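Local structure of glycoside Hydrolase (Bacteroides uniformis, 5T99) at residues S584-A589 and G768-T773; S500-Y505 and C593-D598; S496-S501 and S522-G527; G319-A324 and F762-N767. The protein probably hydrolyses galactosidic linkages in agarose breakdown, as a family 2 glycoside hydrolase whose pocket binds D-galacto-isofagomine. One frame throughout, in Å; residues are numbered along the deposited sequence.

Contact 1 of 4, residues S584-A589 and G768-T773; sequences SSYFGA and GNAATT. With GIF (D-galacto-isofagomine), chain C.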
loop_
_atom_site.group_PDB
_atom_site.type_symbol
_atom_site.label_atom_id
_atom_site.label_comp_id
_atom_site.label_asym_id
_atom_site.label_seq_id
_atom_site.Cartn_x
_atom_site.Cartn_y
_atom_site.Cartn_z
ATOM N N SER A 584 16.466 -2.959 6.635
ATOM C CA SER A 584 15.368 -2.199 6.014
ATOM C C SER A 584 15.881 -0.960 5.267
ATOM O O SER A 584 17.086 -0.699 5.230
ATOM C CB SER A 584 14.255 -1.876 7.048
ATOM O OG SER A 584 14.629 -0.915 8.020
ATOM N N SER A 585 14.967 -0.215 4.652
ATOM C CA SER A 585 15.341 0.806 3.677
ATOM C C SER A 585 15.604 2.172 4.278
ATOM O O SER A 585 15.273 2.443 5.448
ATOM C CB SER A 585 14.261 0.919 2.596
ATOM O OG SER A 585 13.098 1.551 3.093
ATOM N N TYR A 586 16.217 3.015 3.444
ATOM C CA TYR A 586 16.393 4.435 3.698
ATOM C C TYR A 586 15.718 5.324 2.628
ATOM O O TYR A 586 15.751 6.563 2.722
ATOM C CB TYR A 586 17.891 4.760 3.713
ATOM C CG TYR A 586 18.719 3.988 4.722
ATOM C CD1 TYR A 586 19.110 4.571 5.931
ATOM C CD2 TYR A 586 19.142 2.685 4.452
ATOM C CE1 TYR A 586 19.883 3.876 6.849
ATOM C CE2 TYR A 586 19.909 1.981 5.366
ATOM C CZ TYR A 586 20.282 2.588 6.558
ATOM O OH TYR A 586 21.032 1.884 7.457
ATOM N N PHE A 587 15.100 4.699 1.625
ATOM C CA PHE A 587 14.507 5.413 0.481
ATOM C C PHE A 587 13.240 6.202 0.842
ATOM O O PHE A 587 12.863 7.136 0.142
ATOM C CB PHE A 587 14.144 4.417 -0.634
ATOM C CG PHE A 587 15.324 3.737 -1.274
ATOM C CD1 PHE A 587 16.256 4.465 -1.993
ATOM C CD2 PHE A 587 15.469 2.354 -1.202
ATOM C CE1 PHE A 587 17.333 3.836 -2.602
ATOM C CE2 PHE A 587 16.543 1.715 -1.810
ATOM C CZ PHE A 587 17.482 2.462 -2.508
ATOM N N GLY A 588 12.573 5.793 1.913
ATOM C CA GLY A 588 11.307 6.384 2.321
ATOM C C GLY A 588 11.405 7.857 2.660
ATOM O O GLY A 588 12.367 8.287 3.295
ATOM N N ALA A 589 10.420 8.631 2.209
ATOM C CA ALA A 589 10.233 9.999 2.691
ATOM C C ALA A 589 9.752 10.000 4.152
ATOM O O ALA A 589 10.010 10.948 4.901
ATOM C CB ALA A 589 9.241 10.729 1.807
ATOM N N GLY A 768 12.038 3.456 13.231
ATOM C CA GLY A 768 12.558 3.934 11.951
ATOM C C GLY A 768 14.053 3.759 11.718
ATOM O O GLY A 768 14.595 4.305 10.743
ATOM N N ASN A 769 14.710 2.997 12.597
ATOM C CA ASN A 769 16.138 2.724 12.482
ATOM C C ASN A 769 16.307 1.489 11.636
ATOM O O ASN A 769 15.837 0.415 11.992
ATOM C CB ASN A 769 16.785 2.495 13.857
ATOM C CG ASN A 769 18.304 2.294 13.775
ATOM O OD1 ASN A 769 18.932 2.458 12.721
ATOM N ND2 ASN A 769 18.892 1.941 14.897
ATOM N N ALA A 770 17.004 1.663 10.525
ATOM C CA ALA A 770 17.197 0.605 9.555
ATOM C C ALA A 770 18.217 -0.418 10.015
ATOM O O ALA A 770 18.114 -1.588 9.650
ATOM C CB ALA A 770 17.633 1.198 8.226
ATOM N N ALA A 771 19.192 0.020 10.813
ATOM C CA ALA A 771 20.332 -0.821 11.182
ATOM C C ALA A 771 20.289 -1.305 12.637
ATOM O O ALA A 771 21.299 -1.314 13.318
ATOM C CB ALA A 771 21.624 -0.060 10.902
ATOM N N THR A 772 19.123 -1.726 13.100
ATOM C CA THR A 772 18.995 -2.352 14.412
ATOM C C THR A 772 18.415 -3.742 14.246
ATOM O O THR A 772 17.835 -4.058 13.208
ATOM C CB THR A 772 18.115 -1.527 15.385
ATOM O OG1 THR A 772 17.933 -2.255 16.603
ATOM C CG2 THR A 772 16.739 -1.212 14.798
ATOM N N THR A 773 18.576 -4.555 15.283
ATOM C CA THR A 773 17.999 -5.896 15.340
ATOM C C THR A 773 16.969 -6.051 16.465
ATOM O O THR A 773 16.593 -7.174 16.800
ATOM C CB THR A 773 19.107 -6.959 15.524
ATOM O OG1 THR A 773 19.857 -6.669 16.714
ATOM C CG2 THR A 773 20.036 -6.988 14.309
HETATM C C GIF C . 13.331 -1.108 -8.342
HETATM N N GIF C . 14.144 0.028 -8.747
HETATM O O GIF C . 16.767 2.047 -5.843
HETATM C C1 GIF C . 13.016 -1.021 -6.861
HETATM O O1 GIF C . 15.134 -1.895 -6.136
HETATM C C2 GIF C . 14.273 -0.763 -6.034
HETATM O O2 GIF C . 12.413 -2.243 -6.439
HETATM C C3 GIF C . 15.009 0.488 -6.503
HETATM C C4 GIF C . 15.331 0.392 -7.991
HETATM C C5 GIF C . 16.291 0.701 -5.697
#
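Ala-770 lays its methyl group over one face of the Tyr-586 ring. This CH-pi contact ties a loop of the C-terminal domain to the loop that follows strand 549-552 of the TIM-type barrel. CB of Ala-770 lies 3.8 Å from the centroid of the Tyr-586 ring and 27° off its normal, shifted toward the hydroxyl end. The closest ring atom is CZ of Tyr-586, 3.4 Å from that CB; CG beside the backbone N (chi1 -58°) brings the ring there.

Two van der Waals contacts add to it. OG of Ser-584 rests 3.4 Å from CA of Ala-770. The OH of Tyr-586 comes within 4.0 Å of CB of Ala-771, while this OH is hydrogen-bonded with OG of Ser-582. A serine in place of Tyr-586 would probably leave the Ala-770 methyl uncovered and Ser-582 without this partner.

The polar part lies within 768-773. OD1 of Asn-769 accepts from N of Ala-771 at 3.1 Å, closing an Asx turn, with the donor above the carbonyl plane. Gln-519 also donates to this OD1.

The neighbour of Tyr-586 serves the ligand pocket. Phe-587 meets Trp-553 edge-to-face, and its CZ lies 3.4 Å from the hydroxymethyl oxygen (O) of D-galacto-isofagomine.

Contact 2 of 4, residues S500-Y505 and C593-D598; sequences SSRGVY and CGLPKD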
loop_
_atom_site.group_PDB
_atom_site.type_symbol
_atom_site.label_atom_id
_atom_site.label_comp_id
_atom_site.label_asym_id
_atom_site.label_seq_id
_atom_site.Cartn_x
_atom_site.Cartn_y
_atom_site.Cartn_z
ATOM N N SER A 500 17.926 8.660 3.174
ATOM C CA SER A 500 18.173 9.394 4.410
ATOM C C SER A 500 17.735 8.581 5.623
ATOM O O SER A 500 16.920 7.663 5.507
ATOM C CB SER A 500 17.458 10.743 4.397
ATOM O OG SER A 500 16.062 10.606 4.231
ATOM N N SER A 501 18.325 8.893 6.773
ATOM C CA SER A 501 17.854 8.390 8.065
ATOM C C SER A 501 17.194 9.566 8.780
ATOM O O SER A 501 17.707 10.687 8.713
ATOM C CB SER A 501 19.016 7.844 8.899
ATOM O OG SER A 501 19.743 6.839 8.200
ATOM N N ARG A 502 16.060 9.311 9.440
ATOM C CA ARG A 502 15.296 10.351 10.150
ATOM C C ARG A 502 16.147 11.037 11.207
ATOM O O ARG A 502 16.710 10.364 12.063
ATOM C CB ARG A 502 14.063 9.745 10.847
ATOM C CG ARG A 502 13.144 10.780 11.497
ATOM C CD ARG A 502 11.821 10.176 11.955
ATOM N NE ARG A 502 12.026 9.035 12.839
ATOM C CZ ARG A 502 12.402 9.104 14.118
ATOM N NH1 ARG A 502 12.617 10.273 14.717
ATOM N NH2 ARG A 502 12.568 7.978 14.812
ATOM N N GLY A 503 16.230 12.363 11.143
ATOM C CA GLY A 503 16.919 13.153 12.158
ATOM C C GLY A 503 18.422 12.938 12.311
ATOM O O GLY A 503 18.963 13.185 13.384
ATOM N N VAL A 504 19.092 12.495 11.245
ATOM C CA VAL A 504 20.536 12.270 11.263
ATOM C C VAL A 504 21.183 13.202 10.254
ATOM O O VAL A 504 20.855 13.160 9.081
ATOM C CB VAL A 504 20.893 10.804 10.941
ATOM C CG1 VAL A 504 22.406 10.609 10.891
ATOM C CG2 VAL A 504 20.269 9.875 11.977
ATOM N N TYR A 505 22.095 14.041 10.734
ATOM C CA TYR A 505 22.838 14.998 9.912
ATOM C C TYR A 505 24.322 14.762 10.167
ATOM O O TYR A 505 24.749 14.614 11.333
ATOM C CB TYR A 505 22.442 16.435 10.279
ATOM C CG TYR A 505 20.957 16.589 10.389
ATOM C CD1 TYR A 505 20.183 16.849 9.262
ATOM C CD2 TYR A 505 20.310 16.403 11.608
ATOM C CE1 TYR A 505 18.813 16.961 9.356
ATOM C CE2 TYR A 505 18.933 16.505 11.713
ATOM C CZ TYR A 505 18.192 16.781 10.583
ATOM O OH TYR A 505 16.827 16.884 10.685
ATOM N N CYS A 593 8.210 3.348 10.816
ATOM C CA CYS A 593 7.147 3.397 11.839
ATOM C C CYS A 593 6.179 4.584 11.629
ATOM O O CYS A 593 5.316 4.846 12.467
ATOM C CB CYS A 593 7.750 3.377 13.261
ATOM S SG CYS A 593 8.598 4.893 13.769
ATOM N N GLY A 594 6.310 5.274 10.501
ATOM C CA GLY A 594 5.395 6.336 10.118
ATOM C C GLY A 594 5.770 7.727 10.591
ATOM O O GLY A 594 4.905 8.603 10.631
ATOM N N LEU A 595 7.045 7.949 10.929
ATOM C CA LEU A 595 7.513 9.286 11.309
ATOM C C LEU A 595 8.165 9.979 10.118
ATOM O O LEU A 595 9.048 9.406 9.476
ATOM C CB LEU A 595 8.467 9.229 12.507
ATOM C CG LEU A 595 7.790 8.786 13.809
ATOM C CD1 LEU A 595 8.829 8.434 14.859
ATOM C CD2 LEU A 595 6.828 9.850 14.327
ATOM N N PRO A 596 7.716 11.211 9.800
ATOM C CA PRO A 596 8.250 11.867 8.607
ATOM C C PRO A 596 9.722 12.258 8.782
ATOM O O PRO A 596 10.116 12.735 9.856
ATOM C CB PRO A 596 7.362 13.115 8.464
ATOM C CG PRO A 596 6.907 13.420 9.850
ATOM C CD PRO A 596 6.793 12.090 10.547
ATOM N N LYS A 597 10.519 12.033 7.741
ATOM C CA LYS A 597 11.877 12.560 7.679
ATOM C C LYS A 597 11.752 13.960 7.124
ATOM O O LYS A 597 10.648 14.385 6.753
ATOM C CB LYS A 597 12.747 11.712 6.764
ATOM C CG LYS A 597 12.838 10.245 7.153
ATOM C CD LYS A 597 13.555 9.437 6.080
ATOM C CE LYS A 597 13.396 7.937 6.319
ATOM N NZ LYS A 597 13.900 7.074 5.213
ATOM N N ASP A 598 12.864 14.686 7.042
ATOM C CA ASP A 598 12.827 16.031 6.454
ATOM C C ASP A 598 12.348 15.996 4.995
ATOM O O ASP A 598 11.796 16.976 4.513
ATOM C CB ASP A 598 14.196 16.711 6.507
ATOM C CG ASP A 598 14.697 16.904 7.918
ATOM O OD1 ASP A 598 13.973 17.516 8.736
ATOM O OD2 ASP A 598 15.823 16.432 8.197
HETATM O O HOH W 1 14.804 13.636 8.892
#
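Tyr-505 and Asp-598 approach from opposite directions and meet through a short hydrogen bond. OH of Tyr-505 donates to OD2 of Asp-598 at 2.7 Å, using the syn lone pair of that oxygen. The carboxylate comes in at the ring edge, with the two planes 34° apart. The other carboxylate oxygen, OD1, is bonded to His-614.

Arg-502 and Leu-595 meet differently. The arginine chain bends at chi3 (55°), which turns the guanidinium over the leucine. CD1 of Leu-595 then sits 3.6 Å above the guanidinium plane, over its centre, and CB of Leu-595 packs 3.5 Å from CD of Arg-502. The charge is met outside by Asp-591, in a salt bridge with NE.

Lys-597 runs extended, its CD 3.3 Å from OG of Ser-500, itself hydrogen-bonded to Arg-599. Its NZ donates to O of Ser-500 at 3.1 Å, from 36° out of the carbonyl plane. The same NZ forms a salt bridge with Asp-557 and a bond to O of Gly-588. A methionine in place of Lys-597 would probably leave Asp-557 without this counter-charge and both carbonyls without their donor.

A type II beta turn from Ser-501 to Val-504 shapes 500-505, with Gly-503 at positive phi. A water accepts from N of Gly-503 and N of Asp-598 and so bridges the backbones.

The contact joins two loops on the barrel. Leu-595 also touches Met-787 and Met-789 of strand 787-793, Tyr-505 and Asp-598 reach Leu-616 of strand 613-616, and the chain continues into helix 598-607.

Contact 3 of 4, residues S496-S501 and S522-G527; sequences SSCTSS and SYDLIG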
loop_
_atom_site.group_PDB
_atom_site.type_symbol
_atom_site.label_atom_id
_atom_site.label_comp_id
_atom_site.label_asym_id
_atom_site.label_seq_id
_atom_site.Cartn_x
_atom_site.Cartn_y
_atom_site.Cartn_z
ATOM N N SER A 496 13.800 9.531 -8.035
ATOM C CA SER A 496 14.678 9.923 -6.935
ATOM C C SER A 496 15.554 8.771 -6.436
ATOM O O SER A 496 16.689 8.681 -6.839
ATOM C CB SER A 496 13.910 10.605 -5.785
ATOM O OG SER A 496 14.809 11.222 -4.885
ATOM N N SER A 497 15.019 7.886 -5.595
ATOM C CA SER A 497 15.823 6.920 -4.810
ATOM C C SER A 497 16.888 7.574 -3.898
ATOM O O SER A 497 17.867 6.936 -3.509
ATOM C CB SER A 497 16.430 5.816 -5.703
ATOM O OG SER A 497 15.612 4.660 -5.690
ATOM N N CYS A 498 16.647 8.833 -3.526
ATOM C CA CYS A 498 17.420 9.533 -2.519
ATOM C C CYS A 498 17.212 8.798 -1.199
ATOM O O CYS A 498 16.123 8.279 -0.917
ATOM C CB CYS A 498 16.926 10.982 -2.414
ATOM S SG CYS A 498 17.900 12.091 -1.365
ATOM N N THR A 499 18.269 8.728 -0.403
ATOM C CA THR A 499 18.241 8.019 0.867
ATOM C C THR A 499 18.512 8.975 2.022
ATOM O O THR A 499 19.247 9.960 1.870
ATOM C CB THR A 499 19.282 6.888 0.877
ATOM O OG1 THR A 499 20.568 7.415 0.525
ATOM C CG2 THR A 499 18.895 5.825 -0.125
ATOM N N SER A 500 17.926 8.660 3.174
ATOM C CA SER A 500 18.173 9.394 4.410
ATOM C C SER A 500 17.735 8.581 5.623
ATOM O O SER A 500 16.920 7.663 5.507
ATOM C CB SER A 500 17.458 10.743 4.397
ATOM O OG SER A 500 16.062 10.606 4.231
ATOM N N SER A 501 18.325 8.893 6.773
ATOM C CA SER A 501 17.854 8.390 8.065
ATOM C C SER A 501 17.194 9.566 8.780
ATOM O O SER A 501 17.707 10.687 8.713
ATOM C CB SER A 501 19.016 7.844 8.899
ATOM O OG SER A 501 19.743 6.839 8.200
ATOM N N SER A 522 20.327 13.320 6.425
ATOM C CA SER A 522 18.971 13.847 6.173
ATOM C C SER A 522 18.971 15.234 5.496
ATOM O O SER A 522 17.921 15.889 5.409
ATOM C CB SER A 522 18.160 13.872 7.483
ATOM O OG SER A 522 16.769 14.004 7.255
ATOM N N TYR A 523 20.136 15.679 5.011
ATOM C CA TYR A 523 20.192 16.775 4.033
ATOM C C TYR A 523 19.707 16.338 2.622
ATOM O O TYR A 523 19.551 17.186 1.746
ATOM C CB TYR A 523 21.608 17.400 3.971
ATOM C CG TYR A 523 21.934 18.339 5.123
ATOM C CD1 TYR A 523 21.444 19.643 5.132
ATOM C CD2 TYR A 523 22.738 17.932 6.197
ATOM C CE1 TYR A 523 21.733 20.519 6.168
ATOM C CE2 TYR A 523 23.037 18.804 7.244
ATOM C CZ TYR A 523 22.530 20.099 7.225
ATOM O OH TYR A 523 22.805 20.973 8.250
ATOM N N ASP A 524 19.478 15.034 2.411
ATOM C CA ASP A 524 18.887 14.493 1.174
ATOM C C ASP A 524 19.717 14.833 -0.061
ATOM O O ASP A 524 19.278 15.569 -0.956
ATOM C CB ASP A 524 17.411 14.909 1.011
ATOM C CG ASP A 524 16.505 14.260 2.049
ATOM O OD1 ASP A 524 16.671 13.054 2.328
ATOM O OD2 ASP A 524 15.611 14.941 2.588
ATOM N N LEU A 525 20.941 14.302 -0.040
ATOM C CA LEU A 525 21.913 14.373 -1.132
ATOM C C LEU A 525 22.337 12.990 -1.689
ATOM O O LEU A 525 22.688 12.882 -2.864
ATOM C CB LEU A 525 23.182 15.095 -0.645
ATOM C CG LEU A 525 23.239 16.610 -0.382
ATOM C CD1 LEU A 525 22.161 17.383 -1.127
ATOM C CD2 LEU A 525 23.209 16.934 1.100
ATOM N N ILE A 526 22.310 11.949 -0.856
ATOM C CA ILE A 526 22.992 10.689 -1.142
ATOM C C ILE A 526 21.998 9.649 -1.663
ATOM O O ILE A 526 20.826 9.664 -1.292
ATOM C CB ILE A 526 23.682 10.147 0.146
ATOM C CG1 ILE A 526 24.655 11.188 0.740
ATOM C CG2 ILE A 526 24.378 8.810 -0.101
ATOM C CD1 ILE A 526 25.726 11.700 -0.207
ATOM N N GLY A 527 22.488 8.755 -2.524
ATOM C CA GLY A 527 21.756 7.551 -2.931
ATOM C C GLY A 527 22.626 6.613 -3.764
ATOM O O GLY A 527 23.786 6.917 -3.998
HETATM O O HOH W 2 15.458 13.452 4.815
#
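Thr-499 binds one acceptor, O of Ile-526, with both its backbone and its side chain. The pair joins two arms of one long loop, which links strand 490-495 of the TIM-type (beta/alpha)8 barrel to helix 534-543. N of Thr-499 donates at 2.9 Å to O of Ile-526, with an N-H...O angle of 168°, and arrives nearly in line with the C=O bond. OG1 of Thr-499 donates to the same O of Ile-526, also at 2.9 Å, but from 68° out of the carbonyl plane. With chi1 at 53°, OG1 lies between the backbone N and the carbonyl carbon, and the two donors converge.

The tight part continues at Cys-498. Its SG presses on the backbone of Asp-524, 3.5 Å from C of that residue. Gly-527 is close as well: a side chain there would run into O of Ser-497.

Beside this, a water mediates the contact. It donates to OG of Ser-522, which is also hydrogen-bonded to Asp-598, and to OD2 of Asp-524, and it is hydrogen-bonded to OG of Ser-500. Arg-599 answers the charge of Asp-524 through a salt bridge. The solvent side is at Ile-526, which is exposed; its CG2 only brushes OG1 of Thr-499 at 4.1 Å.

Ser-497 carries the loop into the ligand pocket. Its OG is hydrogen-bonded to Tyr-473 and to the hydroxymethyl oxygen (O) of D-galacto-isofagomine.

Contact 4 of 4, residues G319-A324 and F762-N767; sequences GPMGAA and FRAVGN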
loop_
_atom_site.group_PDB
_atom_site.type_symbol
_atom_site.label_atom_id
_atom_site.label_comp_id
_atom_site.label_asym_id
_atom_site.label_seq_id
_atom_site.Cartn_x
_atom_site.Cartn_y
_atom_site.Cartn_z
ATOM N N GLY A 319 5.940 -2.373 8.206
ATOM C CA GLY A 319 7.014 -2.252 9.184
ATOM C C GLY A 319 6.814 -3.157 10.390
ATOM O O GLY A 319 6.678 -4.361 10.208
ATOM N N PRO A 320 6.736 -2.586 11.622
ATOM C CA PRO A 320 6.501 -3.401 12.826
ATOM C C PRO A 320 5.304 -4.333 12.774
ATOM O O PRO A 320 5.304 -5.356 13.462
ATOM C CB PRO A 320 6.284 -2.357 13.931
ATOM C CG PRO A 320 6.975 -1.130 13.452
ATOM C CD PRO A 320 6.845 -1.148 11.954
ATOM N N MET A 321 4.288 -3.978 11.991
ATOM C CA MET A 321 3.114 -4.837 11.799
ATOM C C MET A 321 3.335 -5.973 10.802
ATOM O O MET A 321 2.454 -6.820 10.648
ATOM C CB MET A 321 1.904 -4.005 11.359
ATOM C CG MET A 321 1.449 -2.955 12.367
ATOM S SD MET A 321 0.874 -3.631 13.947
ATOM C CE MET A 321 -0.440 -4.745 13.430
ATOM N N GLY A 322 4.489 -6.018 10.141
ATOM C CA GLY A 322 4.748 -7.065 9.165
ATOM C C GLY A 322 3.808 -7.000 7.962
ATOM O O GLY A 322 3.257 -5.937 7.647
ATOM N N ALA A 323 3.610 -8.147 7.318
ATOM C CA ALA A 323 2.822 -8.249 6.079
ATOM C C ALA A 323 1.364 -8.671 6.267
ATOM O O ALA A 323 0.584 -8.561 5.324
ATOM C CB ALA A 323 3.501 -9.198 5.102
ATOM N N ALA A 324 0.975 -9.154 7.447
ATOM C CA ALA A 324 -0.435 -9.500 7.676
ATOM C C ALA A 324 -1.330 -8.277 7.410
ATOM O O ALA A 324 -1.027 -7.179 7.879
ATOM C CB ALA A 324 -0.652 -10.021 9.089
ATOM N N PHE A 762 -0.596 -4.979 24.103
ATOM C CA PHE A 762 0.589 -4.625 23.345
ATOM C C PHE A 762 0.560 -5.339 21.990
ATOM O O PHE A 762 0.310 -6.544 21.941
ATOM C CB PHE A 762 1.857 -5.025 24.103
ATOM C CG PHE A 762 3.092 -4.837 23.294
ATOM C CD1 PHE A 762 3.604 -3.560 23.098
ATOM C CD2 PHE A 762 3.698 -5.909 22.651
ATOM C CE1 PHE A 762 4.721 -3.360 22.310
ATOM C CE2 PHE A 762 4.817 -5.715 21.860
ATOM C CZ PHE A 762 5.330 -4.440 21.685
ATOM N N ARG A 763 0.833 -4.608 20.906
ATOM C CA ARG A 763 0.909 -5.221 19.569
ATOM C C ARG A 763 2.292 -5.155 18.958
ATOM O O ARG A 763 2.824 -6.193 18.534
ATOM C CB ARG A 763 -0.116 -4.611 18.605
ATOM C CG ARG A 763 -0.151 -5.243 17.212
ATOM C CD ARG A 763 -0.280 -6.767 17.227
ATOM N NE ARG A 763 -0.176 -7.308 15.876
ATOM C CZ ARG A 763 0.968 -7.465 15.198
ATOM N NH1 ARG A 763 2.155 -7.138 15.736
ATOM N NH2 ARG A 763 0.938 -7.954 13.955
ATOM N N ALA A 764 2.869 -3.958 18.881
ATOM C CA ALA A 764 4.212 -3.809 18.299
ATOM C C ALA A 764 4.894 -2.491 18.644
ATOM O O ALA A 764 4.259 -1.564 19.138
ATOM C CB ALA A 764 4.150 -3.980 16.780
ATOM N N VAL A 765 6.192 -2.431 18.356
ATOM C CA VAL A 765 7.002 -1.224 18.506
ATOM C C VAL A 765 7.916 -0.994 17.313
ATOM O O VAL A 765 8.275 -1.928 16.617
ATOM C CB VAL A 765 7.900 -1.281 19.757
ATOM C CG1 VAL A 765 7.100 -0.984 21.017
ATOM C CG2 VAL A 765 8.619 -2.626 19.864
ATOM N N GLY A 766 8.303 0.259 17.099
ATOM C CA GLY A 766 9.275 0.604 16.065
ATOM C C GLY A 766 9.979 1.905 16.380
ATOM O O GLY A 766 9.611 2.602 17.331
ATOM N N ASN A 767 11.012 2.212 15.599
ATOM C CA ASN A 767 11.679 3.518 15.685
ATOM C C ASN A 767 12.232 4.128 14.373
ATOM O O ASN A 767 12.830 5.215 14.412
ATOM C CB ASN A 767 12.771 3.472 16.772
ATOM C CG ASN A 767 13.851 2.436 16.500
ATOM O OD1 ASN A 767 13.927 1.845 15.425
ATOM N ND2 ASN A 767 14.694 2.206 17.495
HETATM O O HOH W 3 4.013 -7.704 13.728
#
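The carbonyl oxygen of Pro-320 is linked to Arg-763 through one water. The water donates to O of Pro-320 at 2.7 Å and accepts from NH1 of Arg-763 at 2.8 Å. It lies at the edge of the guanidinium, in its plane.

Met-321 covers a face of the same group. Its CE sits 3.3 Å above the guanidinium plane of Arg-763, offset toward the rim. Bends at chi2 (-63°) and chi3 (-57°) curl the methionine back and bring its methyl there. Met-321 crosses the arginine chain at a slant, its SD 3.8 Å from CG of Arg-763. Strand 730-738 flanks this methionine through Leu-730 and Tyr-732.

Pro-320 meets the strand with CB and CG. Its CB is 3.4 Å from O of Val-765 and 3.9 Å from CB of Ala-764. Gly-766 comes next, with its CA 3.9 Å from CG of Pro-320. A side chain at Gly-766 would strike the proline ring. Within 319-324 a bond from N of Gly-322 to O of Gly-319 closes the turn around the short 3-10 segment.

The contact sets the loop after barrel strand 305-313 against strand 761-766, at an edge of an antiparallel sheet of the C-terminal domain. There Arg-763 and Ala-764 both face Ile-791 of strand 787-793: two residues opposite one, a classic beta bulge.

Contacts 1, 2 and 3 form one connected patch, with centres 9 to 12 Å apart. Contacts 2 and 3 share Ser-500 and Ser-501 and are joined by Ser-522 OG to Asp-598 OD2 at 2.8 Å. Contact 1 meets both through O of Tyr-586, 3.1 Å from N of Ser-500. The pocket is reached from contacts 1 and 3, which bring Phe-587 and Ser-497 to the ligand; the side chain of Lys-597 remains about 12 Å from it. Contact 4 lies about 14 Å from contact 1 but about 24 Å from contact 3, centre to centre. It connects to contact 2 through Arg-502 NH2 to Asn-767 O at 2.8 Å. Contacts 1 and 4 both bring the C-terminal domain onto barrel loops.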